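Local coordinates for hydroxylase (Rhodococcus sp., PDB 2OR0), which probably acts as a flavin-dependent monooxygenase of the acyl-CoA dehydrogenase fold, using reduced flavin and molecular oxygen to hydroxylate its substrate, at residues F254-I265 / D376-H386. Sequence-based numbering, arbitrary orientation.
Sequences FPLGITAAVIGI and DAHAGLAHAVH
Val262 and Ala377 bring their CA atoms to 5.5 Å where residues 254-265 of helix 250-277 run antiparallel to the last turns of helix 370-381, the segment axes 9.1 Å apart at 159°; the chain then loops into a short 3-10 turn, 384-386, past Ile258 to Pro255. Val262 CG2 sits over Gly380, where a CB would run into it as it stands, and meets His386 CE1. Ile265 CG2 rests on Asp376 CB and Ala377. The His386 imidazole bridges both segments: NE2 and Thr259 OG1 share a 2.9 Å hydrogen bond, while ND1 donates to Gly380 O, which His383 N reaches from the opposite face of the carbonyl plane. Bonds at both nitrogens, the one to Gly380 O bent, thus hold the ring's rotation. His383, CG anti to its backbone N (chi1 -164°), lays one ring face under Ile258 CD1, 3.9 Å from the ring centroid in a CH-pi contact; its ND1 accepts a nearly straight, in-plane hydrogen bond from Val385 N (175°). An alanine here is likely to leave Ile258 CD1 without its aromatic floor and Val385 N without its acceptor, freeing the turn to shift. Val385 wedges CG1 against Phe254 CE2 (3.5 Å) and CG2 against Ile258 CG2. In this helical C-terminal part of the fold, helix 331-356 flanks the contact, Gln341 bonding Thr259 OG1 and Val385 O; Trp97, from the N-terminal helices, packs on Ile258 and Val262.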
loop_
_atom_site.group_PDB
_atom_site.type_symbol
_atom_site.label_atom_id
_atom_site.label_comp_id
_atom_site.label_asym_id
_atom_site.label_seq_id
_atom_site.Cartn_x
_atom_site.Cartn_y
_atom_site.Cartn_z
ATOM N N PHE A 254 0.564 7.754 -1.004
ATOM C CA PHE A 254 0.163 6.578 -1.784
ATOM C C PHE A 254 1.185 5.448 -1.559
ATOM O O PHE A 254 0.805 4.384 -1.120
ATOM C CB PHE A 254 -0.104 6.935 -3.278
ATOM C CG PHE A 254 -0.059 5.744 -4.230
ATOM C CD1 PHE A 254 -0.901 4.650 -4.064
ATOM C CD2 PHE A 254 0.829 5.743 -5.304
ATOM C CE1 PHE A 254 -0.827 3.565 -4.941
ATOM C CE2 PHE A 254 0.892 4.672 -6.191
ATOM C CZ PHE A 254 0.064 3.593 -6.003
ATOM N N PRO A 255 2.481 5.686 -1.820
ATOM C CA PRO A 255 3.463 4.636 -1.521
ATOM C C PRO A 255 3.670 4.282 -0.031
ATOM O O PRO A 255 4.298 3.252 0.256
ATOM C CB PRO A 255 4.749 5.195 -2.092
ATOM C CG PRO A 255 4.338 6.194 -3.076
ATOM C CD PRO A 255 3.124 6.836 -2.459
ATOM N N LEU A 256 3.127 5.087 0.898
ATOM C CA LEU A 256 3.408 4.910 2.335
ATOM C C LEU A 256 2.794 3.623 2.849
ATOM O O LEU A 256 3.446 2.839 3.551
ATOM C CB LEU A 256 2.896 6.112 3.162
ATOM C CG LEU A 256 3.043 6.061 4.700
ATOM C CD1 LEU A 256 4.521 6.138 5.107
ATOM C CD2 LEU A 256 2.230 7.194 5.375
ATOM N N GLY A 257 1.527 3.406 2.502
ATOM C CA GLY A 257 0.841 2.185 2.885
ATOM C C GLY A 257 1.475 0.932 2.309
ATOM O O GLY A 257 1.538 -0.113 2.974
ATOM N N ILE A 258 1.933 1.037 1.068
ATOM C CA ILE A 258 2.483 -0.094 0.333
ATOM C C ILE A 258 3.859 -0.515 0.932
ATOM O O ILE A 258 4.078 -1.670 1.226
ATOM C CB ILE A 258 2.623 0.267 -1.184
ATOM C CG1 ILE A 258 1.241 0.232 -1.862
ATOM C CG2 ILE A 258 3.561 -0.680 -1.876
ATOM C CD1 ILE A 258 1.208 0.927 -3.204
ATOM N N THR A 259 4.755 0.447 1.097
ATOM C CA THR A 259 6.068 0.200 1.702
ATOM C C THR A 259 5.963 -0.147 3.192
ATOM O O THR A 259 6.658 -1.048 3.668
ATOM C CB THR A 259 7.012 1.362 1.418
ATOM O OG1 THR A 259 7.064 1.528 0.001
ATOM C CG2 THR A 259 8.430 1.089 1.939
ATOM N N ALA A 260 5.048 0.496 3.920
ATOM C CA ALA A 260 4.758 0.048 5.294
ATOM C C ALA A 260 4.357 -1.428 5.358
ATOM O O ALA A 260 4.829 -2.167 6.222
ATOM C CB ALA A 260 3.690 0.925 5.950
ATOM N N ALA A 261 3.487 -1.867 4.440
ATOM C CA ALA A 261 3.086 -3.273 4.376
ATOM C C ALA A 261 4.285 -4.165 4.139
ATOM O O ALA A 261 4.451 -5.129 4.864
ATOM C CB ALA A 261 2.013 -3.498 3.299
ATOM N N VAL A 262 5.146 -3.816 3.178
ATOM C CA VAL A 262 6.373 -4.580 2.948
ATOM C C VAL A 262 7.261 -4.639 4.222
ATOM O O VAL A 262 7.771 -5.698 4.586
ATOM C CB VAL A 262 7.179 -4.036 1.755
ATOM C CG1 VAL A 262 8.561 -4.720 1.659
ATOM C CG2 VAL A 262 6.383 -4.245 0.422
ATOM N N ILE A 263 7.440 -3.494 4.887
ATOM C CA ILE A 263 8.232 -3.466 6.102
ATOM C C ILE A 263 7.672 -4.370 7.196
ATOM O O ILE A 263 8.412 -5.151 7.767
ATOM C CB ILE A 263 8.527 -2.010 6.590
ATOM C CG1 ILE A 263 9.404 -1.304 5.525
ATOM C CG2 ILE A 263 9.279 -2.069 7.910
ATOM C CD1 ILE A 263 9.537 0.242 5.672
ATOM N N GLY A 264 6.376 -4.270 7.472
ATOM C CA GLY A 264 5.739 -5.109 8.477
ATOM C C GLY A 264 5.740 -6.582 8.118
ATOM O O GLY A 264 5.842 -7.457 9.001
ATOM N N ILE A 265 5.641 -6.882 6.821
ATOM C CA ILE A 265 5.788 -8.268 6.387
ATOM C C ILE A 265 7.174 -8.818 6.777
ATOM O O ILE A 265 7.285 -9.921 7.249
ATOM C CB ILE A 265 5.520 -8.448 4.845
ATOM C CG1 ILE A 265 4.032 -8.292 4.563
ATOM C CG2 ILE A 265 6.014 -9.816 4.364
ATOM C CD1 ILE A 265 3.688 -7.869 3.082
ATOM N N ASP A 376 5.659 -13.156 0.404
ATOM C CA ASP A 376 4.857 -11.911 0.396
ATOM C C ASP A 376 5.741 -10.661 0.216
ATOM O O ASP A 376 5.392 -9.715 -0.512
ATOM C CB ASP A 376 4.050 -11.766 1.692
ATOM C CG ASP A 376 2.941 -12.808 1.846
ATOM O OD1 ASP A 376 2.554 -13.506 0.863
ATOM O OD2 ASP A 376 2.428 -12.939 2.992
ATOM N N ALA A 377 6.885 -10.635 0.887
ATOM C CA ALA A 377 7.754 -9.460 0.818
ATOM C C ALA A 377 8.251 -9.274 -0.602
ATOM O O ALA A 377 8.285 -8.173 -1.101
ATOM C CB ALA A 377 8.958 -9.578 1.793
ATOM N N HIS A 378 8.684 -10.361 -1.226
ATOM C CA HIS A 378 9.088 -10.348 -2.653
ATOM C C HIS A 378 7.970 -9.980 -3.624
ATOM O O HIS A 378 8.196 -9.219 -4.562
ATOM C CB HIS A 378 9.725 -11.682 -3.031
ATOM C CG HIS A 378 11.101 -11.806 -2.494
ATOM N ND1 HIS A 378 12.178 -11.172 -3.070
ATOM C CD2 HIS A 378 11.565 -12.392 -1.370
ATOM C CE1 HIS A 378 13.260 -11.407 -2.348
ATOM N NE2 HIS A 378 12.909 -12.129 -1.301
ATOM N N ALA A 379 6.782 -10.520 -3.424
ATOM C CA ALA A 379 5.630 -10.035 -4.214
ATOM C C ALA A 379 5.438 -8.531 -4.053
ATOM O O ALA A 379 5.289 -7.822 -5.050
ATOM C CB ALA A 379 4.387 -10.732 -3.817
ATOM N N GLY A 380 5.418 -8.045 -2.802
ATOM C CA GLY A 380 5.302 -6.591 -2.557
ATOM C C GLY A 380 6.384 -5.734 -3.214
ATOM O O GLY A 380 6.117 -4.628 -3.703
ATOM N N LEU A 381 7.613 -6.243 -3.264
ATOM C CA LEU A 381 8.732 -5.486 -3.851
ATOM C C LEU A 381 8.576 -5.242 -5.345
ATOM O O LEU A 381 9.210 -4.313 -5.887
ATOM C CB LEU A 381 10.096 -6.196 -3.594
ATOM C CG LEU A 381 11.379 -5.392 -3.876
ATOM C CD1 LEU A 381 11.380 -4.141 -2.999
ATOM C CD2 LEU A 381 12.705 -6.193 -3.654
ATOM N N ALA A 382 7.794 -6.100 -6.016
ATOM C CA ALA A 382 7.546 -6.000 -7.477
ATOM C C ALA A 382 6.597 -4.843 -7.863
ATOM O O ALA A 382 6.459 -4.508 -9.026
ATOM C CB ALA A 382 6.993 -7.344 -8.014
ATOM N N HIS A 383 5.945 -4.222 -6.886
ATOM C CA HIS A 383 5.072 -3.076 -7.172
ATOM C C HIS A 383 5.821 -1.914 -7.813
ATOM O O HIS A 383 7.000 -1.676 -7.533
ATOM C CB HIS A 383 4.342 -2.617 -5.899
ATOM C CG HIS A 383 3.158 -1.729 -6.167
ATOM N ND1 HIS A 383 3.289 -0.415 -6.558
ATOM C CD2 HIS A 383 1.828 -1.971 -6.093
ATOM C CE1 HIS A 383 2.087 0.117 -6.715
ATOM N NE2 HIS A 383 1.186 -0.803 -6.423
ATOM N N ALA A 384 5.124 -1.171 -8.659
ATOM C CA ALA A 384 5.714 -0.045 -9.397
ATOM C C ALA A 384 6.309 1.016 -8.485
ATOM O O ALA A 384 7.279 1.674 -8.863
ATOM C CB ALA A 384 4.635 0.603 -10.356
ATOM N N VAL A 385 5.751 1.181 -7.283
ATOM C CA VAL A 385 6.290 2.193 -6.356
ATOM C C VAL A 385 7.637 1.797 -5.759
ATOM O O VAL A 385 8.266 2.613 -5.077
ATOM C CB VAL A 385 5.315 2.648 -5.215
ATOM C CG1 VAL A 385 4.046 3.244 -5.794
ATOM C CG2 VAL A 385 4.994 1.506 -4.273
ATOM N N HIS A 386 8.096 0.577 -6.044
ATOM C CA HIS A 386 9.431 0.171 -5.633
ATOM C C HIS A 386 10.505 0.192 -6.701
ATOM O O HIS A 386 11.659 -0.090 -6.377
ATOM C CB HIS A 386 9.385 -1.181 -4.909
ATOM C CG HIS A 386 8.492 -1.163 -3.710
ATOM N ND1 HIS A 386 7.532 -2.119 -3.473
ATOM C CD2 HIS A 386 8.375 -0.255 -2.712
ATOM C CE1 HIS A 386 6.884 -1.818 -2.362
ATOM N NE2 HIS A 386 7.377 -0.686 -1.887
#